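Local coordinates for fructosyl amine: oxygen oxidoreductase (Aspergillus fumigatus, PDB 3DJE), which oxidatively deglycates fructosyl amines such as fructosyl amino acids, using FAD as its cofactor and molecular oxygen as the oxidant, at residues V122-P127 and R131-E136; T213-G218 and L225-Q230; E68-L73 and F367-S372. All coordinates share one frame; numbering follows the deposited sequence.

Contact 1 (V122-P127 and R131-E136); sequences VELTRP and RKLAPE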
loop_
_atom_site.group_PDB
_atom_site.type_symbol
_atom_site.label_atom_id
_atom_site.label_comp_id
_atom_site.label_asym_id
_atom_site.label_seq_id
_atom_site.Cartn_x
_atom_site.Cartn_y
_atom_site.Cartn_z
ATOM N N VAL A 122 11.194 -2.605 23.429
ATOM C CA VAL A 122 12.532 -2.316 23.928
ATOM C C VAL A 122 12.939 -0.964 23.365
ATOM O O VAL A 122 12.852 -0.750 22.164
ATOM C CB VAL A 122 13.560 -3.409 23.532
ATOM C CG1 VAL A 122 14.915 -3.120 24.162
ATOM C CG2 VAL A 122 13.055 -4.799 23.951
ATOM N N GLU A 123 13.350 -0.041 24.235
ATOM C CA GLU A 123 13.805 1.269 23.780
ATOM C C GLU A 123 15.284 1.205 23.398
ATOM O O GLU A 123 16.107 0.725 24.184
ATOM C CB GLU A 123 13.582 2.318 24.873
ATOM C CG GLU A 123 13.929 3.730 24.468
ATOM C CD GLU A 123 13.706 4.710 25.602
ATOM O OE1 GLU A 123 12.545 4.835 26.063
ATOM O OE2 GLU A 123 14.700 5.341 26.039
ATOM N N LEU A 124 15.614 1.678 22.196
ATOM C CA LEU A 124 16.996 1.669 21.710
ATOM C C LEU A 124 17.478 3.094 21.512
ATOM O O LEU A 124 16.828 3.882 20.820
ATOM C CB LEU A 124 17.131 0.906 20.387
ATOM C CG LEU A 124 16.954 -0.615 20.343
ATOM C CD1 LEU A 124 15.531 -1.022 20.477
ATOM C CD2 LEU A 124 17.501 -1.154 19.022
ATOM N N THR A 125 18.624 3.415 22.115
ATOM C CA THR A 125 19.176 4.771 22.073
ATOM C C THR A 125 20.665 4.812 21.722
ATOM O O THR A 125 21.213 5.895 21.489
ATOM C CB THR A 125 18.997 5.494 23.432
ATOM O OG1 THR A 125 19.612 4.705 24.463
ATOM C CG2 THR A 125 17.515 5.711 23.754
ATOM N N ARG A 126 21.314 3.649 21.702
ATOM C CA ARG A 126 22.758 3.558 21.427
ATOM C C ARG A 126 23.021 2.709 20.188
ATOM O O ARG A 126 22.362 1.685 20.010
ATOM C CB ARG A 126 23.496 2.930 22.619
ATOM C CG ARG A 126 23.359 3.681 23.937
ATOM C CD ARG A 126 24.202 3.046 25.039
ATOM N NE ARG A 126 23.954 1.610 25.217
ATOM C CZ ARG A 126 22.939 1.087 25.904
ATOM N NH1 ARG A 126 22.033 1.868 26.493
ATOM N NH2 ARG A 126 22.824 -0.230 25.997
ATOM N N PRO A 127 23.988 3.121 19.336
ATOM C CA PRO A 127 24.323 2.354 18.117
ATOM C C PRO A 127 24.509 0.845 18.333
ATOM O O PRO A 127 23.985 0.052 17.547
ATOM C CB PRO A 127 25.606 3.027 17.611
ATOM C CG PRO A 127 25.476 4.442 18.081
ATOM C CD PRO A 127 24.795 4.353 19.439
ATOM N N ARG A 131 22.880 -2.553 16.332
ATOM C CA ARG A 131 23.704 -3.578 15.680
ATOM C C ARG A 131 23.347 -4.973 16.166
ATOM O O ARG A 131 23.429 -5.934 15.400
ATOM C CB ARG A 131 25.198 -3.331 15.908
ATOM C CG ARG A 131 25.699 -2.082 15.255
ATOM C CD ARG A 131 27.213 -2.084 15.179
ATOM N NE ARG A 131 27.672 -0.712 15.047
ATOM C CZ ARG A 131 28.113 0.040 16.050
ATOM N NH1 ARG A 131 28.223 -0.455 17.281
ATOM N NH2 ARG A 131 28.475 1.292 15.806
ATOM N N LYS A 132 22.946 -5.075 17.432
ATOM C CA LYS A 132 22.638 -6.362 18.051
ATOM C C LYS A 132 21.286 -6.928 17.617
ATOM O O LYS A 132 20.898 -8.024 18.047
ATOM C CB LYS A 132 22.694 -6.244 19.581
ATOM C CG LYS A 132 24.115 -6.247 20.160
ATOM C CD LYS A 132 24.162 -5.637 21.561
ATOM C CE LYS A 132 25.599 -5.521 22.110
ATOM N NZ LYS A 132 26.013 -6.708 22.920
ATOM N N LEU A 133 20.560 -6.191 16.776
ATOM C CA LEU A 133 19.278 -6.699 16.253
ATOM C C LEU A 133 19.462 -7.802 15.202
ATOM O O LEU A 133 18.496 -8.457 14.787
ATOM C CB LEU A 133 18.430 -5.556 15.674
ATOM C CG LEU A 133 17.922 -4.510 16.672
ATOM C CD1 LEU A 133 17.215 -3.374 15.934
ATOM C CD2 LEU A 133 17.020 -5.134 17.731
ATOM N N ALA A 134 20.700 -7.974 14.757
ATOM C CA ALA A 134 21.046 -8.963 13.745
ATOM C C ALA A 134 22.394 -9.578 14.090
ATOM O O ALA A 134 23.147 -9.003 14.886
ATOM C CB ALA A 134 21.102 -8.313 12.367
ATOM N N PRO A 135 22.704 -10.753 13.503
ATOM C CA PRO A 135 24.034 -11.329 13.690
ATOM C C PRO A 135 25.163 -10.378 13.323
ATOM O O PRO A 135 24.993 -9.480 12.490
ATOM C CB PRO A 135 24.035 -12.531 12.741
ATOM C CG PRO A 135 22.633 -12.942 12.660
ATOM C CD PRO A 135 21.843 -11.637 12.693
ATOM N N GLU A 136 26.324 -10.601 13.928
ATOM C CA GLU A 136 27.495 -9.794 13.642
ATOM C C GLU A 136 27.814 -9.861 12.155
ATOM O O GLU A 136 27.853 -10.947 11.570
ATOM C CB GLU A 136 28.683 -10.296 14.466
ATOM C CG GLU A 136 29.593 -9.190 14.954
ATOM C CD GLU A 136 30.571 -9.677 16.008
ATOM O OE1 GLU A 136 30.197 -10.571 16.809
ATOM O OE2 GLU A 136 31.711 -9.162 16.034
#

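Contact 2 (T213-G218 and L225-Q230); sequences TFLCAG and LDFKNQ. With FAD (flavin-adenine dinucleotide), chain C.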
loop_
_atom_site.group_PDB
_atom_site.type_symbol
_atom_site.label_atom_id
_atom_site.label_comp_id
_atom_site.label_asym_id
_atom_site.label_seq_id
_atom_site.Cartn_x
_atom_site.Cartn_y
_atom_site.Cartn_z
ATOM N N THR A 213 -21.157 -1.781 -9.106
ATOM C CA THR A 213 -19.772 -1.613 -9.554
ATOM C C THR A 213 -18.945 -1.133 -8.372
ATOM O O THR A 213 -19.320 -0.158 -7.712
ATOM C CB THR A 213 -19.702 -0.568 -10.705
ATOM O OG1 THR A 213 -20.494 -1.012 -11.820
ATOM C CG2 THR A 213 -18.270 -0.307 -11.153
ATOM N N PHE A 214 -17.828 -1.822 -8.111
ATOM C CA PHE A 214 -16.882 -1.442 -7.078
ATOM C C PHE A 214 -15.682 -0.800 -7.757
ATOM O O PHE A 214 -15.100 -1.396 -8.652
ATOM C CB PHE A 214 -16.377 -2.669 -6.322
ATOM C CG PHE A 214 -17.440 -3.398 -5.532
ATOM C CD1 PHE A 214 -17.572 -3.188 -4.160
ATOM C CD2 PHE A 214 -18.281 -4.316 -6.155
ATOM C CE1 PHE A 214 -18.542 -3.881 -3.417
ATOM C CE2 PHE A 214 -19.259 -5.007 -5.413
ATOM C CZ PHE A 214 -19.378 -4.782 -4.041
ATOM N N LEU A 215 -15.312 0.391 -7.308
ATOM C CA LEU A 215 -14.146 1.072 -7.848
ATOM C C LEU A 215 -12.966 0.864 -6.893
ATOM O O LEU A 215 -12.933 1.427 -5.800
ATOM C CB LEU A 215 -14.459 2.545 -8.083
ATOM C CG LEU A 215 -13.341 3.390 -8.705
ATOM C CD1 LEU A 215 -12.879 2.769 -10.022
ATOM C CD2 LEU A 215 -13.835 4.806 -8.914
ATOM N N CYS A 216 -12.020 0.037 -7.338
ATOM C CA CYS A 216 -10.864 -0.362 -6.536
ATOM C C CYS A 216 -9.584 -0.212 -7.355
ATOM O O CYS A 216 -8.715 -1.078 -7.350
ATOM C CB CYS A 216 -11.027 -1.819 -6.085
ATOM S SG CYS A 216 -12.407 -2.070 -4.970
ATOM N N ALA A 217 -9.470 0.909 -8.057
ATOM C CA ALA A 217 -8.366 1.138 -8.977
ATOM C C ALA A 217 -7.154 1.873 -8.369
ATOM O O ALA A 217 -6.279 2.359 -9.104
ATOM C CB ALA A 217 -8.897 1.870 -10.227
ATOM N N GLY A 218 -7.109 1.958 -7.038
ATOM C CA GLY A 218 -5.942 2.495 -6.356
ATOM C C GLY A 218 -5.631 3.903 -6.801
ATOM O O GLY A 218 -6.533 4.758 -6.852
ATOM N N LEU A 225 -13.970 8.995 -11.919
ATOM C CA LEU A 225 -15.000 9.623 -11.116
ATOM C C LEU A 225 -14.460 10.941 -10.577
ATOM O O LEU A 225 -13.266 11.048 -10.312
ATOM C CB LEU A 225 -15.320 8.693 -9.921
ATOM C CG LEU A 225 -16.450 9.010 -8.949
ATOM C CD1 LEU A 225 -17.783 8.684 -9.575
ATOM C CD2 LEU A 225 -16.285 8.215 -7.665
ATOM N N ASP A 226 -15.349 11.909 -10.368
ATOM C CA ASP A 226 -14.991 13.138 -9.667
ATOM C C ASP A 226 -14.966 12.908 -8.154
ATOM O O ASP A 226 -16.021 12.846 -7.519
ATOM C CB ASP A 226 -15.991 14.249 -10.015
ATOM C CG ASP A 226 -15.612 15.606 -9.417
ATOM O OD1 ASP A 226 -14.583 15.725 -8.716
ATOM O OD2 ASP A 226 -16.370 16.573 -9.651
ATOM N N PHE A 227 -13.766 12.787 -7.587
ATOM C CA PHE A 227 -13.640 12.581 -6.153
ATOM C C PHE A 227 -13.699 13.856 -5.318
ATOM O O PHE A 227 -13.471 13.816 -4.103
ATOM C CB PHE A 227 -12.369 11.783 -5.821
ATOM C CG PHE A 227 -12.519 10.306 -6.038
ATOM C CD1 PHE A 227 -12.263 9.743 -7.288
ATOM C CD2 PHE A 227 -12.933 9.482 -4.998
ATOM C CE1 PHE A 227 -12.403 8.365 -7.490
ATOM C CE2 PHE A 227 -13.073 8.093 -5.188
ATOM C CZ PHE A 227 -12.822 7.543 -6.437
ATOM N N LYS A 228 -13.976 14.995 -5.955
ATOM C CA LYS A 228 -14.029 16.260 -5.213
ATOM C C LYS A 228 -12.750 16.507 -4.375
ATOM O O LYS A 228 -12.822 16.873 -3.198
ATOM C CB LYS A 228 -15.280 16.301 -4.318
ATOM C CG LYS A 228 -16.590 15.915 -5.011
ATOM C CD LYS A 228 -16.950 16.895 -6.113
ATOM C CE LYS A 228 -18.282 16.544 -6.748
ATOM N NZ LYS A 228 -18.514 17.339 -7.983
ATOM N N ASN A 229 -11.594 16.267 -4.993
ATOM C CA ASN A 229 -10.276 16.476 -4.391
ATOM C C ASN A 229 -9.963 15.544 -3.226
ATOM O O ASN A 229 -8.998 15.768 -2.505
ATOM C CB ASN A 229 -10.048 17.951 -3.998
ATOM C CG ASN A 229 -10.161 18.891 -5.193
ATOM O OD1 ASN A 229 -9.651 18.599 -6.283
ATOM N ND2 ASN A 229 -10.848 20.009 -4.998
ATOM N N GLN A 230 -10.750 14.483 -3.059
ATOM C CA GLN A 230 -10.496 13.561 -1.935
ATOM C C GLN A 230 -9.247 12.693 -2.091
ATOM O O GLN A 230 -8.710 12.215 -1.086
ATOM C CB GLN A 230 -11.697 12.663 -1.666
ATOM C CG GLN A 230 -12.869 13.354 -0.998
ATOM C CD GLN A 230 -14.057 12.434 -0.908
ATOM O OE1 GLN A 230 -14.224 11.714 0.077
ATOM N NE2 GLN A 230 -14.882 12.429 -1.953
HETATM P PA FAD C . -3.427 -1.331 -5.966
HETATM O O1A FAD C . -3.077 -2.571 -5.264
HETATM O O2A FAD C . -2.324 -0.493 -6.529
HETATM O O5B FAD C . -4.446 -1.784 -7.087
HETATM C C5B FAD C . -4.950 -0.893 -8.086
HETATM C C4B FAD C . -5.356 -1.759 -9.286
HETATM O O4B FAD C . -6.058 -0.841 -10.144
HETATM C C3B FAD C . -4.072 -2.191 -10.032
HETATM O O3B FAD C . -3.967 -3.622 -10.098
HETATM C C2B FAD C . -4.286 -1.564 -11.419
HETATM O O2B FAD C . -3.824 -2.433 -12.501
HETATM C C1B FAD C . -5.821 -1.318 -11.433
HETATM N N9A FAD C . -6.128 -0.387 -12.561
HETATM C C8A FAD C . -5.440 0.702 -12.966
HETATM N N7A FAD C . -6.039 1.214 -14.061
HETATM C C5A FAD C . -7.101 0.446 -14.343
HETATM C C6A FAD C . -8.074 0.466 -15.348
HETATM N N6A FAD C . -8.038 1.418 -16.310
HETATM N N1A FAD C . -9.031 -0.482 -15.343
HETATM C C2A FAD C . -9.067 -1.433 -14.402
HETATM N N3A FAD C . -8.151 -1.485 -13.430
HETATM C C4A FAD C . -7.165 -0.557 -13.387
HETATM N N1 FAD C . 1.092 -0.895 2.973
HETATM C C2 FAD C . 1.229 -1.662 4.128
HETATM O O2 FAD C . 0.247 -2.051 4.764
HETATM N N3 FAD C . 2.511 -1.988 4.574
HETATM C C4 FAD C . 3.651 -1.559 3.904
HETATM O O4 FAD C . 4.772 -1.871 4.326
HETATM C C4X FAD C . 3.499 -0.772 2.752
HETATM N N5 FAD C . 4.621 -0.311 2.066
HETATM C C5X FAD C . 4.458 0.316 0.833
HETATM C C6 FAD C . 5.589 0.579 0.066
HETATM C C7 FAD C . 5.461 1.161 -1.189
HETATM C C7M FAD C . 6.745 1.449 -1.980
HETATM C C8 FAD C . 4.198 1.460 -1.698
HETATM C C8M FAD C . 4.057 2.035 -3.127
HETATM C C9 FAD C . 3.061 1.176 -0.928
HETATM C C9A FAD C . 3.184 0.590 0.339
HETATM N N10 FAD C . 2.062 0.306 1.141
HETATM C C10 FAD C . 2.220 -0.452 2.301
HETATM C "C1'" FAD C . 0.727 0.785 0.757
HETATM C "C2'" FAD C . -0.029 -0.320 0.018
HETATM O "O2'" FAD C . 0.857 -0.984 -0.910
HETATM C "C3'" FAD C . -1.215 0.293 -0.722
HETATM O "O3'" FAD C . -1.924 1.175 0.173
HETATM C "C4'" FAD C . -2.206 -0.770 -1.208
HETATM O "O4'" FAD C . -1.542 -1.867 -1.835
HETATM C "C5'" FAD C . -3.167 -0.124 -2.213
HETATM O "O5'" FAD C . -4.141 -1.092 -2.638
HETATM P P FAD C . -5.225 -0.703 -3.754
HETATM O O1P FAD C . -5.924 0.549 -3.336
HETATM O O2P FAD C . -5.992 -1.939 -4.013
HETATM O O3P FAD C . -4.361 -0.372 -5.068
#

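Contact 3 (E68-L73 and F367-S372); sequences EVNEIL and FKYLPS. With FAD (flavin-adenine dinucleotide), chain C; FSA (1-S-(carboxymethyl)-1-thio-beta-D-fructopyranose), chain D.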
loop_
_atom_site.group_PDB
_atom_site.type_symbol
_atom_site.label_atom_id
_atom_site.label_comp_id
_atom_site.label_asym_id
_atom_site.label_seq_id
_atom_site.Cartn_x
_atom_site.Cartn_y
_atom_site.Cartn_z
ATOM N N GLU A 68 -9.492 4.495 17.747
ATOM C CA GLU A 68 -10.438 3.404 18.014
ATOM C C GLU A 68 -10.865 2.678 16.738
ATOM O O GLU A 68 -10.835 1.444 16.677
ATOM C CB GLU A 68 -11.643 3.922 18.805
ATOM C CG GLU A 68 -11.235 4.410 20.193
ATOM C CD GLU A 68 -12.395 4.832 21.084
ATOM O OE1 GLU A 68 -13.549 4.955 20.600
ATOM O OE2 GLU A 68 -12.135 5.037 22.298
ATOM N N VAL A 69 -11.232 3.442 15.711
ATOM C CA VAL A 69 -11.644 2.843 14.445
ATOM C C VAL A 69 -10.470 2.101 13.806
ATOM O O VAL A 69 -10.618 0.970 13.355
ATOM C CB VAL A 69 -12.240 3.890 13.480
ATOM C CG1 VAL A 69 -12.369 3.311 12.064
ATOM C CG2 VAL A 69 -13.600 4.376 14.003
ATOM N N ASN A 70 -9.296 2.727 13.784
ATOM C CA ASN A 70 -8.136 2.082 13.166
ATOM C C ASN A 70 -7.717 0.805 13.891
ATOM O O ASN A 70 -7.273 -0.161 13.258
ATOM C CB ASN A 70 -6.998 3.080 12.982
ATOM C CG ASN A 70 -7.191 3.915 11.728
ATOM O OD1 ASN A 70 -6.803 3.495 10.633
ATOM N ND2 ASN A 70 -7.843 5.066 11.868
ATOM N N GLU A 71 -7.907 0.778 15.207
ATOM C CA GLU A 71 -7.651 -0.438 15.992
ATOM C C GLU A 71 -8.574 -1.590 15.597
ATOM O O GLU A 71 -8.129 -2.748 15.503
ATOM C CB GLU A 71 -7.792 -0.148 17.487
ATOM C CG GLU A 71 -6.593 0.587 18.068
ATOM C CD GLU A 71 -6.740 0.895 19.553
ATOM O OE1 GLU A 71 -7.886 1.045 20.045
ATOM O OE2 GLU A 71 -5.697 0.998 20.222
ATOM N N ILE A 72 -9.848 -1.271 15.380
ATOM C CA ILE A 72 -10.848 -2.249 14.967
ATOM C C ILE A 72 -10.443 -2.861 13.624
ATOM O O ILE A 72 -10.426 -4.082 13.476
ATOM C CB ILE A 72 -12.252 -1.622 14.876
ATOM C CG1 ILE A 72 -12.743 -1.245 16.276
ATOM C CG2 ILE A 72 -13.252 -2.576 14.189
ATOM C CD1 ILE A 72 -14.052 -0.448 16.281
ATOM N N LEU A 73 -10.073 -2.001 12.676
ATOM C CA LEU A 73 -9.741 -2.478 11.329
ATOM C C LEU A 73 -8.418 -3.239 11.326
ATOM O O LEU A 73 -8.269 -4.236 10.608
ATOM C CB LEU A 73 -9.706 -1.316 10.328
ATOM C CG LEU A 73 -11.031 -0.568 10.135
ATOM C CD1 LEU A 73 -10.891 0.477 9.032
ATOM C CD2 LEU A 73 -12.205 -1.518 9.839
ATOM N N PHE A 367 -1.813 -2.159 2.472
ATOM C CA PHE A 367 -1.575 -3.551 2.111
ATOM C C PHE A 367 -1.959 -4.511 3.223
ATOM O O PHE A 367 -2.537 -5.582 2.971
ATOM C CB PHE A 367 -0.163 -3.895 1.646
ATOM C CG PHE A 367 -0.073 -5.334 1.196
ATOM C CD1 PHE A 367 -0.551 -5.698 -0.065
ATOM C CD2 PHE A 367 0.321 -6.333 2.081
ATOM C CE1 PHE A 367 -0.573 -7.056 -0.470
ATOM C CE2 PHE A 367 0.315 -7.687 1.685
ATOM C CZ PHE A 367 -0.146 -8.041 0.416
ATOM N N LYS A 368 -1.614 -4.123 4.438
ATOM C CA LYS A 368 -1.793 -5.020 5.576
ATOM C C LYS A 368 -3.248 -5.449 5.759
ATOM O O LYS A 368 -3.499 -6.441 6.441
ATOM C CB LYS A 368 -1.230 -4.405 6.857
ATOM C CG LYS A 368 -1.945 -3.164 7.322
ATOM C CD LYS A 368 -1.208 -2.508 8.512
ATOM C CE LYS A 368 0.056 -1.754 8.111
ATOM N NZ LYS A 368 -0.219 -0.561 7.236
ATOM N N TYR A 369 -4.192 -4.711 5.160
ATOM C CA TYR A 369 -5.630 -5.052 5.240
ATOM C C TYR A 369 -6.111 -6.038 4.175
ATOM O O TYR A 369 -7.316 -6.341 4.084
ATOM C CB TYR A 369 -6.481 -3.769 5.216
ATOM C CG TYR A 369 -6.045 -2.792 6.276
ATOM C CD1 TYR A 369 -6.597 -2.829 7.558
ATOM C CD2 TYR A 369 -5.054 -1.849 6.007
ATOM C CE1 TYR A 369 -6.179 -1.945 8.541
ATOM C CE2 TYR A 369 -4.637 -0.968 6.976
ATOM C CZ TYR A 369 -5.185 -1.016 8.232
ATOM O OH TYR A 369 -4.733 -0.120 9.179
ATOM N N LEU A 370 -5.185 -6.574 3.386
ATOM C CA LEU A 370 -5.559 -7.556 2.367
ATOM C C LEU A 370 -6.507 -8.659 2.880
ATOM O O LEU A 370 -7.493 -8.985 2.210
ATOM C CB LEU A 370 -4.316 -8.181 1.723
ATOM C CG LEU A 370 -4.585 -9.302 0.702
ATOM C CD1 LEU A 370 -5.400 -8.821 -0.501
ATOM C CD2 LEU A 370 -3.296 -9.983 0.230
ATOM N N PRO A 371 -6.196 -9.270 4.028
ATOM C CA PRO A 371 -7.077 -10.370 4.482
ATOM C C PRO A 371 -8.517 -9.972 4.823
ATOM O O PRO A 371 -9.383 -10.855 4.847
ATOM C CB PRO A 371 -6.387 -10.849 5.763
ATOM C CG PRO A 371 -4.950 -10.420 5.605
ATOM C CD PRO A 371 -5.047 -9.083 4.937
ATOM N N SER A 372 -8.761 -8.683 5.081
ATOM C CA SER A 372 -9.976 -8.250 5.778
ATOM C C SER A 372 -10.762 -7.111 5.126
ATOM O O SER A 372 -11.971 -6.992 5.338
ATOM C CB SER A 372 -9.604 -7.804 7.194
ATOM O OG SER A 372 -8.571 -6.823 7.155
HETATM P PA FAD C . -3.427 -1.331 -5.966
HETATM O O1A FAD C . -3.077 -2.571 -5.264
HETATM O O2A FAD C . -2.324 -0.493 -6.529
HETATM O O5B FAD C . -4.446 -1.784 -7.087
HETATM C C5B FAD C . -4.950 -0.893 -8.086
HETATM C C4B FAD C . -5.356 -1.759 -9.286
HETATM O O4B FAD C . -6.058 -0.841 -10.144
HETATM C C3B FAD C . -4.072 -2.191 -10.032
HETATM O O3B FAD C . -3.967 -3.622 -10.098
HETATM C C2B FAD C . -4.286 -1.564 -11.419
HETATM O O2B FAD C . -3.824 -2.433 -12.501
HETATM C C1B FAD C . -5.821 -1.318 -11.433
HETATM N N9A FAD C . -6.128 -0.387 -12.561
HETATM C C8A FAD C . -5.440 0.702 -12.966
HETATM N N7A FAD C . -6.039 1.214 -14.061
HETATM C C5A FAD C . -7.101 0.446 -14.343
HETATM C C6A FAD C . -8.074 0.466 -15.348
HETATM N N6A FAD C . -8.038 1.418 -16.310
HETATM N N1A FAD C . -9.031 -0.482 -15.343
HETATM C C2A FAD C . -9.067 -1.433 -14.402
HETATM N N3A FAD C . -8.151 -1.485 -13.430
HETATM C C4A FAD C . -7.165 -0.557 -13.387
HETATM N N1 FAD C . 1.092 -0.895 2.973
HETATM C C2 FAD C . 1.229 -1.662 4.128
HETATM O O2 FAD C . 0.247 -2.051 4.764
HETATM N N3 FAD C . 2.511 -1.988 4.574
HETATM C C4 FAD C . 3.651 -1.559 3.904
HETATM O O4 FAD C . 4.772 -1.871 4.326
HETATM C C4X FAD C . 3.499 -0.772 2.752
HETATM N N5 FAD C . 4.621 -0.311 2.066
HETATM C C5X FAD C . 4.458 0.316 0.833
HETATM C C6 FAD C . 5.589 0.579 0.066
HETATM C C7 FAD C . 5.461 1.161 -1.189
HETATM C C7M FAD C . 6.745 1.449 -1.980
HETATM C C8 FAD C . 4.198 1.460 -1.698
HETATM C C8M FAD C . 4.057 2.035 -3.127
HETATM C C9 FAD C . 3.061 1.176 -0.928
HETATM C C9A FAD C . 3.184 0.590 0.339
HETATM N N10 FAD C . 2.062 0.306 1.141
HETATM C C10 FAD C . 2.220 -0.452 2.301
HETATM C "C1'" FAD C . 0.727 0.785 0.757
HETATM C "C2'" FAD C . -0.029 -0.320 0.018
HETATM O "O2'" FAD C . 0.857 -0.984 -0.910
HETATM C "C3'" FAD C . -1.215 0.293 -0.722
HETATM O "O3'" FAD C . -1.924 1.175 0.173
HETATM C "C4'" FAD C . -2.206 -0.770 -1.208
HETATM O "O4'" FAD C . -1.542 -1.867 -1.835
HETATM C "C5'" FAD C . -3.167 -0.124 -2.213
HETATM O "O5'" FAD C . -4.141 -1.092 -2.638
HETATM P P FAD C . -5.225 -0.703 -3.754
HETATM O O1P FAD C . -5.924 0.549 -3.336
HETATM O O2P FAD C . -5.992 -1.939 -4.013
HETATM O O3P FAD C . -4.361 -0.372 -5.068
HETATM O OAB FSA D . 1.964 0.753 6.914
HETATM C CAL FSA D . 3.139 0.478 7.240
HETATM O OAA FSA D . 3.417 -0.065 8.340
HETATM C CAH FSA D . 4.298 0.813 6.323
HETATM S SAK FSA D . 3.792 1.725 4.900
HETATM C C1 FSA D . 5.424 1.934 4.242
HETATM C C2 FSA D . 5.478 3.123 3.273
HETATM O O2 FSA D . 6.628 2.999 2.419
HETATM C C3 FSA D . 5.557 4.453 4.031
HETATM O O3 FSA D . 6.797 4.539 4.749
HETATM C C4 FSA D . 5.364 5.657 3.104
HETATM O O4 FSA D . 5.255 6.856 3.889
HETATM C C5 FSA D . 4.099 5.521 2.249
HETATM O O5 FSA D . 2.921 5.657 3.049
HETATM C C6 FSA D . 4.111 4.176 1.537
HETATM O O6 FSA D . 4.254 3.121 2.504
HETATM O O HOH W 1 -6.620 0.841 10.573
HETATM O O HOH W 2 -9.677 -4.654 8.183
#

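Contact 1 (V122-P127 and R131-E136)
Pro127 and Arg131 sit one helical turn apart, CA of Pro127 being 6.4 Å from CA of Arg131, and the bond from Arg131 N to Pro127 O (3.1 Å, N-H...O angle 159°) is the i to i+4 bond of the short helix 127-131. Arg126 occupies the N-cap position. Beyond the helix the chain bends in a type I beta turn, Arg131 to Ala134, for which the 3.5 Å separation of Ala134 N and Arg131 O gives only a weak bond. The turn brings Leu133 round to face Leu124, the last residue of strand 122-124. Their CA atoms stay 10.2 Å apart, and the gap is bridged by the two side chains meeting tip to tip, with CD2 of Leu124 3.8 Å from CD1 of Leu133. Both leucines also touch Phe150 and Leu97, so this methyl pair belongs to a larger apolar cluster against strands 147-151 and 96-100. Arg131 CG stands anti to its carbonyl carbon (chi1 -66°), 3.6 Å from Pro127 O; the extended chain beyond it carries the guanidinium out to the proline ring, which lies over one face, towards the rim, with Pro127 CB 3.8 Å from Arg131 NH2. The guanidinium nitrogens have their own partners: NE donates to Gly141 O, and NH2 forms a salt bridge with Asp142 OD1. Chemically, the contact divides its work: the apolar leucine tips join the turn to the sheet, while the arginine covers the proline, and the bonds to Gly141 and Asp142 probably restrict rotation of the guanidinium.

Contact 2 (T213-G218 and L225-Q230)
Phe227 O is gripped by two donors of one residue, Gln230 N at 3.0 Å from Phe227 O and Gln230 NE2 at 2.9 Å from it, which arrive from opposite faces of the carbonyl plane. The backbone bond closes a type I' turn, and the glutamine amide is anchored at its other end by Asn396 N to Gln230 OE1. Overlapping the start of the turn, Asp226 OD1 accepts from Lys228 N (2.9 Å) in an Asx turn, with a salt bridge from Lys228 NZ to Asp226 OD2. Leu215, on strand 212-215 of the Rossmann-type sheet, has CG anti to its amide nitrogen (chi1 -178°), sending CD2 to the ring edge, 3.8 Å from Phe227 CZ and near the ring plane. Leu215 CD2 also lies 4.3 Å from Leu225 CB, while Leu225 CD2 covers part of one ring face. Right after Leu215 the chain meets FAD, with Ala217 CA 3.3 Å from FAD O4B. Across the two segments the join is apolar and without a directional bond; the polar bonds within 225-230 shape the loop that presents Phe227.

Contact 3 (E68-L73 and F367-S372)
Tyr369 meets Leu73 of helix 64-83 from a 3-10 turn whose earlier residues hold the flavin. Phe367 begins it: its N donates to FAD N1 at 3.2 Å (N-H...N angle 155°), and its ring turns an edge to FAD O4'. Lys368 follows, with its backbone N 2.8 Å from FAD O2. Its side chain bends at chi3 (76°) and chi4 (65°), curling the tip back so that Lys368 NZ also reaches FAD O2, at 2.9 Å. That carbonyl oxygen is thus held twice by one residue. The same NZ lies 2.6 Å from OAB, a carboxylate oxygen of the bound thio-fructopyranose ligand FSA, and donates to Arg365 O as well. Tyr369 then points to the helix, its ring edge facing the backbone carbonyl of Leu73, which lies near the ring plane: CE1 of Tyr369 is 3.7 Å from Leu73 O and 4.0 Å from Leu73 CB. Its hydroxyl donates to a water, which in turn donates to both Asn70 O and Asn70 OD1, the latter bond 2.7 Å long. Asn70 is itself steadied by Glu66 O and Arg365, and Phe345 meets the tyrosine ring edge-to-face. Leu370 N closes the turn on Phe367 O. Finally Ser372 OG shares a second water with Leu73 O, the water being 2.8 Å from Leu73 O, so water links the helix to the loop at two points. Backbone amides on flavin N1 and O2, with a lysine spanning cofactor and ligand carboxylate, place this loop at the pyrimidine side of the isoalloxazine, in the active site of an FAD-dependent MSOX/MTOX-family enzyme.

After the first Rossmann-type strands and helix, the chain forms helix 64-83, whose 68-73 segment meets its partner almost 300 residues later. Contact 1 closes next and locally, joining strand 122-124 to the turn after helix 127-131. Contact 2 follows in series, its short loop tying strand 212-215 to residues 225-230. Both nest inside the large loop that contact 3 closes when 367-372 returns to the helix. Contacts 1 and 2 lie on opposite sides of the chain's centre, with centres 43 Å apart, contact 1 at the second, mixed sheet, which includes strand 122-124, and contact 2 at the Rossmann-type sheet. Contacts 2 and 3 both touch FAD, near its adenosine-diphosphate part and its flavin respectively.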